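Local coordinates for Phenylalanine/tyrosine ammonia-lyase (Rhodosporidium toruloides, PDB 1Y2M), which catalyses the non-oxidative deamination of L-phenylalanine and L-tyrosine to trans-cinnamate and p-coumarate, the committing step of phenylpropanoid pathways, at residues Phe544-Phe548 with Ser632-Thr637; His598-Ala604 with Trp625-Ala630; Glu572-Val577 with Thr607-Leu612. The contacts are given in a common frame with arbitrary orientation. Residue numbers count along the deposited sequence, not the author numbering.

The three contacts join four successive helices, 506-560, 570-587, 593-611 and 619-646, into one antiparallel bundle away from the active site. Contacts 1 and 2 share helix 619-646 and touch, Phe548 CZ lying 3.7 Å from Phe601 CZ. Contacts 2 and 3 share helix 593-611 and touch through Trp625 CZ3 and Val608 CG2, 3.6 Å apart. Contact 1 is partly buried and packs two phenylalanines on leucine and alanine. Contact 2 is buried, with the closest helix axes of the three, alanine under aromatic rings and a lysine-histidine hydrogen bond. Contact 3 is buried, aliphatic and bridged by a water. Contacts 2 and 3 also reach a second subunit.

Contact 1 (Phe544-Phe548 with Ser632-Thr637); sequences FKKQF and SAISLT
This is an antiparallel helix-helix packing contact between the later part of helix 506-560 and the middle of helix 619-646. Its centre lies about 40 Å from the centre of the chain, away from the active-site residues. Both segments are helical throughout. Their axes come within 10.5 Å, and their N-to-C directions differ by 139°. Phe544 pairs with Thr637, their CA atoms 6.5 Å apart, and Phe548 pairs with Ala633 at 7.1 Å between CA atoms. Together the two segments bury 324 Å², both sides summed. No hydrogen bond crosses, so the contact is made mainly by side-chain packing.

Leu636 gives the largest share. Its CA-to-CB bond points toward the other helix, and with chi1 t and chi2 p it meets both phenylalanines: CG is 3.7 Å from Phe544 CE1, and CD2 is 3.6 Å from Phe548 CD1. Its CD1 also meets Gln547 NE2 at 3.6 Å, at the more exposed margin. Both phenylalanines have chi1 t. Phe548 CZ packs on Ala633 CB at 3.5 Å, and the ring edge faces Ser632 OG, 3.9 Å from CE1. The Phe544 ring turns its edge to Ala633 O, 3.6 Å from CE1. The same CE1 is 3.3 Å from Thr637 OG1. That hydroxyl, with chi1 m, donates to Ala633 O one turn back at 2.8 Å, so its polar group is satisfied within its own helix.

Helix 593-611 covers one side of the pair. Its Trp597 meets both phenylalanine rings, edge-to-face with Phe548, and also touches Ala633 and Thr637. Its Phe601 packs on Phe548.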
# COMPACT_ATOMS: atom_id res chain seq x y z
N PHE B 544 -34.58 -35.97 -4.81
CA PHE B 544 -35.33 -36.30 -3.59
C PHE B 544 -36.74 -35.67 -3.62
O PHE B 544 -37.74 -36.34 -3.38
CB PHE B 544 -34.58 -35.77 -2.38
CG PHE B 544 -35.32 -35.97 -1.09
CD1 PHE B 544 -35.24 -37.14 -0.40
CD2 PHE B 544 -36.06 -34.93 -0.56
CE1 PHE B 544 -35.95 -37.30 0.79
CE2 PHE B 544 -36.80 -35.10 0.61
CZ PHE B 544 -36.71 -36.29 1.28
N LYS B 545 -36.81 -34.37 -3.90
CA LYS B 545 -38.07 -33.65 -3.93
C LYS B 545 -39.05 -34.26 -4.96
O LYS B 545 -40.27 -34.29 -4.73
CB LYS B 545 -37.82 -32.17 -4.22
CG LYS B 545 -37.25 -31.42 -3.05
CD LYS B 545 -36.93 -29.98 -3.39
CE LYS B 545 -36.43 -29.23 -2.14
NZ LYS B 545 -36.25 -27.76 -2.40
N LYS B 546 -38.55 -34.76 -6.09
CA LYS B 546 -39.45 -35.40 -7.08
C LYS B 546 -40.21 -36.51 -6.45
O LYS B 546 -41.39 -36.74 -6.76
CB LYS B 546 -38.67 -36.03 -8.23
CG LYS B 546 -38.16 -35.11 -9.28
CD LYS B 546 -37.37 -35.95 -10.29
CE LYS B 546 -36.91 -35.11 -11.48
NZ LYS B 546 -35.85 -35.83 -12.29
N GLN B 547 -39.52 -37.27 -5.61
CA GLN B 547 -40.15 -38.43 -4.98
C GLN B 547 -40.85 -38.09 -3.68
O GLN B 547 -41.86 -38.69 -3.34
CB GLN B 547 -39.10 -39.47 -4.69
CG GLN B 547 -38.74 -40.24 -5.93
CD GLN B 547 -38.14 -41.55 -5.56
OE1 GLN B 547 -38.84 -42.48 -5.09
NE2 GLN B 547 -36.86 -41.63 -5.74
N PHE B 548 -40.32 -37.13 -2.95
CA PHE B 548 -40.88 -36.86 -1.66
C PHE B 548 -42.18 -36.05 -1.66
O PHE B 548 -43.06 -36.29 -0.81
CB PHE B 548 -39.87 -36.25 -0.71
CG PHE B 548 -40.24 -36.49 0.73
CD1 PHE B 548 -40.45 -37.79 1.20
CD2 PHE B 548 -40.42 -35.44 1.57
CE1 PHE B 548 -40.83 -38.02 2.51
CE2 PHE B 548 -40.80 -35.65 2.87
CZ PHE B 548 -41.00 -36.94 3.36
N SER B 632 -39.80 -42.29 6.38
CA SER B 632 -39.91 -42.30 4.93
C SER B 632 -38.88 -41.36 4.31
O SER B 632 -38.20 -41.69 3.33
CB SER B 632 -41.34 -41.94 4.51
OG SER B 632 -41.45 -41.78 3.10
N ALA B 633 -38.76 -40.14 4.84
CA ALA B 633 -37.79 -39.18 4.33
C ALA B 633 -36.33 -39.63 4.52
O ALA B 633 -35.48 -39.44 3.64
CB ALA B 633 -38.00 -37.83 4.94
N ILE B 634 -36.07 -40.26 5.66
CA ILE B 634 -34.75 -40.77 5.95
C ILE B 634 -34.38 -41.88 4.93
O ILE B 634 -33.31 -41.85 4.30
CB ILE B 634 -34.68 -41.29 7.39
CG1 ILE B 634 -34.82 -40.08 8.37
CG2 ILE B 634 -33.36 -42.05 7.64
CD1 ILE B 634 -35.17 -40.40 9.79
N SER B 635 -35.28 -42.84 4.74
CA SER B 635 -35.05 -43.89 3.74
C SER B 635 -34.92 -43.35 2.37
O SER B 635 -34.04 -43.77 1.62
CB SER B 635 -36.17 -44.93 3.73
OG SER B 635 -36.37 -45.38 5.05
N LEU B 636 -35.81 -42.45 1.97
CA LEU B 636 -35.72 -41.92 0.63
C LEU B 636 -34.39 -41.17 0.38
O LEU B 636 -33.77 -41.30 -0.67
CB LEU B 636 -36.90 -41.00 0.36
CG LEU B 636 -37.03 -40.34 -1.02
CD1 LEU B 636 -36.98 -41.38 -2.16
CD2 LEU B 636 -38.35 -39.59 -1.09
N THR B 637 -33.95 -40.39 1.36
CA THR B 637 -32.68 -39.70 1.25
C THR B 637 -31.55 -40.70 1.01
O THR B 637 -30.72 -40.50 0.12
CB THR B 637 -32.39 -38.89 2.53
OG1 THR B 637 -33.38 -37.89 2.69
CG2 THR B 637 -31.04 -38.22 2.45

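Contact 2 (His598-Ala604 with Trp625-Ala630)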
# COMPACT_ATOMS: atom_id res chain seq x y z
N HIS B 598 -36.82 -35.90 11.94
CA HIS B 598 -37.70 -35.87 13.08
C HIS B 598 -38.01 -34.44 13.49
O HIS B 598 -39.14 -34.15 13.84
CB HIS B 598 -37.15 -36.74 14.21
CG HIS B 598 -37.30 -38.19 13.93
ND1 HIS B 598 -38.49 -38.86 14.06
CD2 HIS B 598 -36.41 -39.10 13.45
CE1 HIS B 598 -38.35 -40.12 13.69
NE2 HIS B 598 -37.09 -40.29 13.32
N ASP B 599 -37.02 -33.57 13.42
CA ASP B 599 -37.27 -32.15 13.68
C ASP B 599 -38.28 -31.52 12.69
O ASP B 599 -39.27 -30.86 13.08
CB ASP B 599 -35.92 -31.40 13.66
CG ASP B 599 -36.10 -29.89 13.66
OD1 ASP B 599 -36.05 -29.29 14.77
OD2 ASP B 599 -36.38 -29.34 12.58
N ALA B 600 -38.07 -31.77 11.42
CA ALA B 600 -38.96 -31.20 10.39
C ALA B 600 -40.41 -31.62 10.55
O ALA B 600 -41.35 -30.79 10.50
CB ALA B 600 -38.48 -31.59 9.02
N PHE B 601 -40.63 -32.91 10.73
CA PHE B 601 -41.99 -33.40 10.93
C PHE B 601 -42.58 -33.08 12.28
O PHE B 601 -43.82 -33.06 12.40
CB PHE B 601 -42.11 -34.88 10.52
CG PHE B 601 -42.19 -35.04 9.04
CD1 PHE B 601 -43.41 -34.79 8.41
CD2 PHE B 601 -41.07 -35.35 8.26
CE1 PHE B 601 -43.55 -34.86 7.05
CE2 PHE B 601 -41.21 -35.44 6.89
CZ PHE B 601 -42.46 -35.19 6.27
N SER B 602 -41.75 -32.83 13.29
CA SER B 602 -42.24 -32.34 14.56
C SER B 602 -42.89 -30.97 14.35
O SER B 602 -44.01 -30.73 14.77
CB SER B 602 -41.14 -32.23 15.60
OG SER B 602 -41.68 -31.75 16.82
N PHE B 603 -42.16 -30.11 13.64
CA PHE B 603 -42.69 -28.80 13.28
C PHE B 603 -43.96 -28.98 12.45
O PHE B 603 -45.01 -28.37 12.75
CB PHE B 603 -41.62 -28.01 12.53
CG PHE B 603 -41.77 -26.51 12.62
CD1 PHE B 603 -42.94 -25.89 13.01
CD2 PHE B 603 -40.70 -25.71 12.29
CE1 PHE B 603 -43.02 -24.46 13.09
CE2 PHE B 603 -40.80 -24.33 12.35
CZ PHE B 603 -41.95 -23.72 12.73
N ALA B 604 -43.92 -29.86 11.44
CA ALA B 604 -45.12 -30.09 10.63
C ALA B 604 -46.35 -30.57 11.44
O ALA B 604 -47.53 -30.24 11.15
CB ALA B 604 -44.85 -31.05 9.45
N TRP B 625 -48.15 -40.47 12.23
CA TRP B 625 -47.88 -39.85 10.94
C TRP B 625 -46.49 -39.21 10.92
O TRP B 625 -45.67 -39.46 10.02
CB TRP B 625 -48.96 -38.82 10.64
CG TRP B 625 -48.63 -37.99 9.49
CD1 TRP B 625 -48.74 -38.34 8.17
CD2 TRP B 625 -48.10 -36.66 9.51
NE1 TRP B 625 -48.32 -37.31 7.37
CE2 TRP B 625 -47.91 -36.27 8.17
CE3 TRP B 625 -47.71 -35.78 10.53
CZ2 TRP B 625 -47.42 -35.03 7.82
CZ3 TRP B 625 -47.24 -34.54 10.17
CH2 TRP B 625 -47.09 -34.18 8.84
N LYS B 626 -46.22 -38.40 11.94
CA LYS B 626 -44.93 -37.74 12.09
C LYS B 626 -43.75 -38.73 12.00
O LYS B 626 -42.76 -38.51 11.31
CB LYS B 626 -44.92 -36.97 13.42
CG LYS B 626 -43.60 -36.28 13.75
CD LYS B 626 -42.62 -37.18 14.49
CE LYS B 626 -41.44 -36.39 15.06
NZ LYS B 626 -40.58 -37.21 15.97
N VAL B 627 -43.86 -39.82 12.74
CA VAL B 627 -42.79 -40.80 12.78
C VAL B 627 -42.67 -41.50 11.41
O VAL B 627 -41.56 -41.65 10.85
CB VAL B 627 -42.98 -41.79 13.94
CG1 VAL B 627 -41.99 -42.92 13.82
CG2 VAL B 627 -42.78 -41.07 15.28
N ALA B 628 -43.80 -41.92 10.86
CA ALA B 628 -43.75 -42.61 9.55
C ALA B 628 -43.21 -41.67 8.48
O ALA B 628 -42.43 -42.06 7.62
CB ALA B 628 -45.12 -43.10 9.16
N ALA B 629 -43.59 -40.40 8.53
CA ALA B 629 -43.13 -39.49 7.52
C ALA B 629 -41.64 -39.26 7.63
O ALA B 629 -40.94 -39.20 6.61
CB ALA B 629 -43.88 -38.21 7.60
N ALA B 630 -41.15 -39.07 8.86
CA ALA B 630 -39.70 -38.90 9.05
C ALA B 630 -38.93 -40.13 8.55
O ALA B 630 -37.90 -40.01 7.87
CB ALA B 630 -39.39 -38.62 10.49
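Aromatic and CH-pi packing dominates this buried contact, which covers 448 Å², both sides summed, between helices 593-611 and 619-646. Phe601 is a knob in a hole formed by Trp625, Lys626, Ala629 and Ala630. Ala629 CB lies over its face, 3.5 Å from the ring centroid. The ring points its edge at the face of Trp625 in an offset edge-to-face pair, with the centroids of the Phe601 ring and the six-membered ring of Trp625 5.5 Å apart and planes at 81°. Ala630 CB makes a second CH-pi contact, 3.8 Å from the His598 ring centroid.

Apolar packing extends this at Ala604, whose CB is 3.9 Å from Trp625 CH2. Lys626 lays its aliphatic chain along the other helix, with CG 3.5 Å from Phe601 O.

One hydrogen bond crosses: Lys626 NZ donates to His598 ND1 at 3.3 Å. The same NZ has a long, weak ion pair with Glu610 of the second subunit. There Phe603 also stacks on its own counterpart.

The small alanines let the axes approach to 8.8 Å, with N-to-C directions 144° apart. A knob-in-hole fit of this kind between antiparallel neighbours is typical of an alpha-helical bundle, here the one formed by helices 506-560 to 619-646.

Contact 3 (Glu572-Val577 with Thr607-Leu612)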
# COMPACT_ATOMS: atom_id res chain seq x y z
N GLU B 572 -55.69 -27.32 1.95
CA GLU B 572 -55.05 -26.46 2.93
C GLU B 572 -53.90 -27.19 3.65
O GLU B 572 -52.82 -26.64 3.86
CB GLU B 572 -56.07 -25.97 3.96
CG GLU B 572 -55.51 -24.91 4.88
CD GLU B 572 -56.43 -24.53 6.05
OE1 GLU B 572 -57.59 -25.01 6.14
OE2 GLU B 572 -55.95 -23.72 6.87
N LEU B 573 -54.18 -28.43 4.06
CA LEU B 573 -53.18 -29.15 4.85
C LEU B 573 -51.92 -29.44 4.05
O LEU B 573 -50.79 -29.25 4.53
CB LEU B 573 -53.73 -30.48 5.38
CG LEU B 573 -52.75 -31.22 6.31
CD1 LEU B 573 -52.56 -30.41 7.60
CD2 LEU B 573 -53.17 -32.62 6.65
N VAL B 574 -52.12 -29.95 2.83
CA VAL B 574 -50.96 -30.29 1.99
C VAL B 574 -50.13 -29.03 1.74
O VAL B 574 -48.89 -29.06 1.82
CB VAL B 574 -51.38 -30.88 0.65
CG1 VAL B 574 -50.15 -31.06 -0.23
CG2 VAL B 574 -52.05 -32.20 0.84
N GLU B 575 -50.82 -27.94 1.41
CA GLU B 575 -50.12 -26.70 1.12
C GLU B 575 -49.30 -26.27 2.33
O GLU B 575 -48.16 -25.89 2.18
CB GLU B 575 -51.08 -25.56 0.75
CG GLU B 575 -50.38 -24.20 0.58
CD GLU B 575 -51.35 -23.00 0.62
OE1 GLU B 575 -52.00 -22.78 1.68
OE2 GLU B 575 -51.42 -22.27 -0.40
N LYS B 576 -49.92 -26.28 3.52
CA LYS B 576 -49.30 -25.68 4.70
C LYS B 576 -48.22 -26.59 5.27
O LYS B 576 -47.17 -26.11 5.74
CB LYS B 576 -50.37 -25.33 5.74
CG LYS B 576 -51.23 -24.12 5.34
CD LYS B 576 -52.13 -23.67 6.50
CE LYS B 576 -53.10 -22.58 6.13
NZ LYS B 576 -52.41 -21.46 5.48
N VAL B 577 -48.41 -27.90 5.18
CA VAL B 577 -47.37 -28.86 5.59
C VAL B 577 -46.14 -28.70 4.70
O VAL B 577 -45.03 -28.61 5.20
CB VAL B 577 -47.87 -30.33 5.64
CG1 VAL B 577 -46.73 -31.34 5.63
CG2 VAL B 577 -48.71 -30.54 6.88
N THR B 607 -48.40 -27.85 12.56
CA THR B 607 -49.27 -27.36 11.47
C THR B 607 -50.50 -28.26 11.38
O THR B 607 -51.66 -27.80 11.23
CB THR B 607 -48.47 -27.30 10.15
OG1 THR B 607 -47.40 -26.34 10.27
CG2 THR B 607 -49.41 -26.94 9.00
N VAL B 608 -50.30 -29.57 11.51
CA VAL B 608 -51.43 -30.49 11.52
C VAL B 608 -52.43 -30.17 12.64
O VAL B 608 -53.64 -30.16 12.43
CB VAL B 608 -51.00 -31.96 11.61
CG1 VAL B 608 -52.20 -32.91 11.73
CG2 VAL B 608 -50.11 -32.33 10.40
N VAL B 609 -51.91 -29.90 13.86
CA VAL B 609 -52.75 -29.56 14.99
C VAL B 609 -53.69 -28.37 14.66
O VAL B 609 -54.87 -28.40 15.02
CB VAL B 609 -51.90 -29.24 16.25
CG1 VAL B 609 -52.75 -28.59 17.33
CG2 VAL B 609 -51.24 -30.51 16.80
N GLU B 610 -53.14 -27.33 14.02
CA GLU B 610 -53.90 -26.17 13.63
C GLU B 610 -54.90 -26.50 12.52
O GLU B 610 -56.10 -26.29 12.66
CB GLU B 610 -52.99 -25.05 13.14
CG GLU B 610 -53.72 -23.80 12.71
CD GLU B 610 -52.78 -22.60 12.50
OE1 GLU B 610 -51.59 -22.67 12.88
OE2 GLU B 610 -53.26 -21.59 11.95
N VAL B 611 -54.38 -27.03 11.42
CA VAL B 611 -55.21 -27.20 10.22
C VAL B 611 -56.34 -28.21 10.45
O VAL B 611 -57.49 -28.03 9.99
CB VAL B 611 -54.35 -27.58 9.01
CG1 VAL B 611 -55.25 -27.90 7.83
CG2 VAL B 611 -53.40 -26.44 8.67
N LEU B 612 -56.03 -29.25 11.20
CA LEU B 612 -56.99 -30.31 11.48
C LEU B 612 -57.55 -30.21 12.91
O LEU B 612 -58.08 -31.19 13.48
CB LEU B 612 -56.35 -31.68 11.28
CG LEU B 612 -55.83 -32.05 9.88
CD1 LEU B 612 -55.52 -33.52 9.80
CD2 LEU B 612 -56.78 -31.62 8.75
O HOH W 1 -58.16 -25.47 8.74
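Glu572 opens the first segment at the margin of the contact. Its carboxylate carbon CD lies 4.0 Å from Val611 CG1. A water bridges the helices here: it donates to Glu572 OE1 at 2.7 Å and to Val611 O at 2.9 Å. Val611 O is close to the C-terminal end of its helix, since Leu612 is the first residue to leave helical phi/psi. The water therefore links the acidic side chain to a backbone carbonyl of the last turn.

Leu573 is the main apolar contact of its segment. Its CD1 packs 3.6 Å from Val611 CB and 4.2 Å from Val608 CG2. Its CD2 meets Leu612 CD1 at 4.0 Å.

One turn on from Glu572, Lys576 returns to the interface with the aliphatic part of its chain. CB lies 3.8 Å from Thr607 CG2, and CD lies 3.7 Å from Val611 CG2, while the end of the side chain leads away. Val577 closes the segment, with CG2 4.2 Å from both Thr607 CG2 and Val608 CG2. Thr607 presents its methyl to this surface, and its hydroxyl is hydrogen-bonded to Thr580.

The axes approach to 10.0 Å, and their N-to-C directions differ by 151°, as in an antiparallel helical hairpin of consecutive helices 570-587 and 593-611. Helix 506-560 adds Ile556 and Phe560 against Leu573, and helix 619-646 packs Val622 and Trp625 on Val608. Beyond the hairpin, Val609 meets Val609 of the second subunit, and Leu612 packs on Leu619 of that subunit.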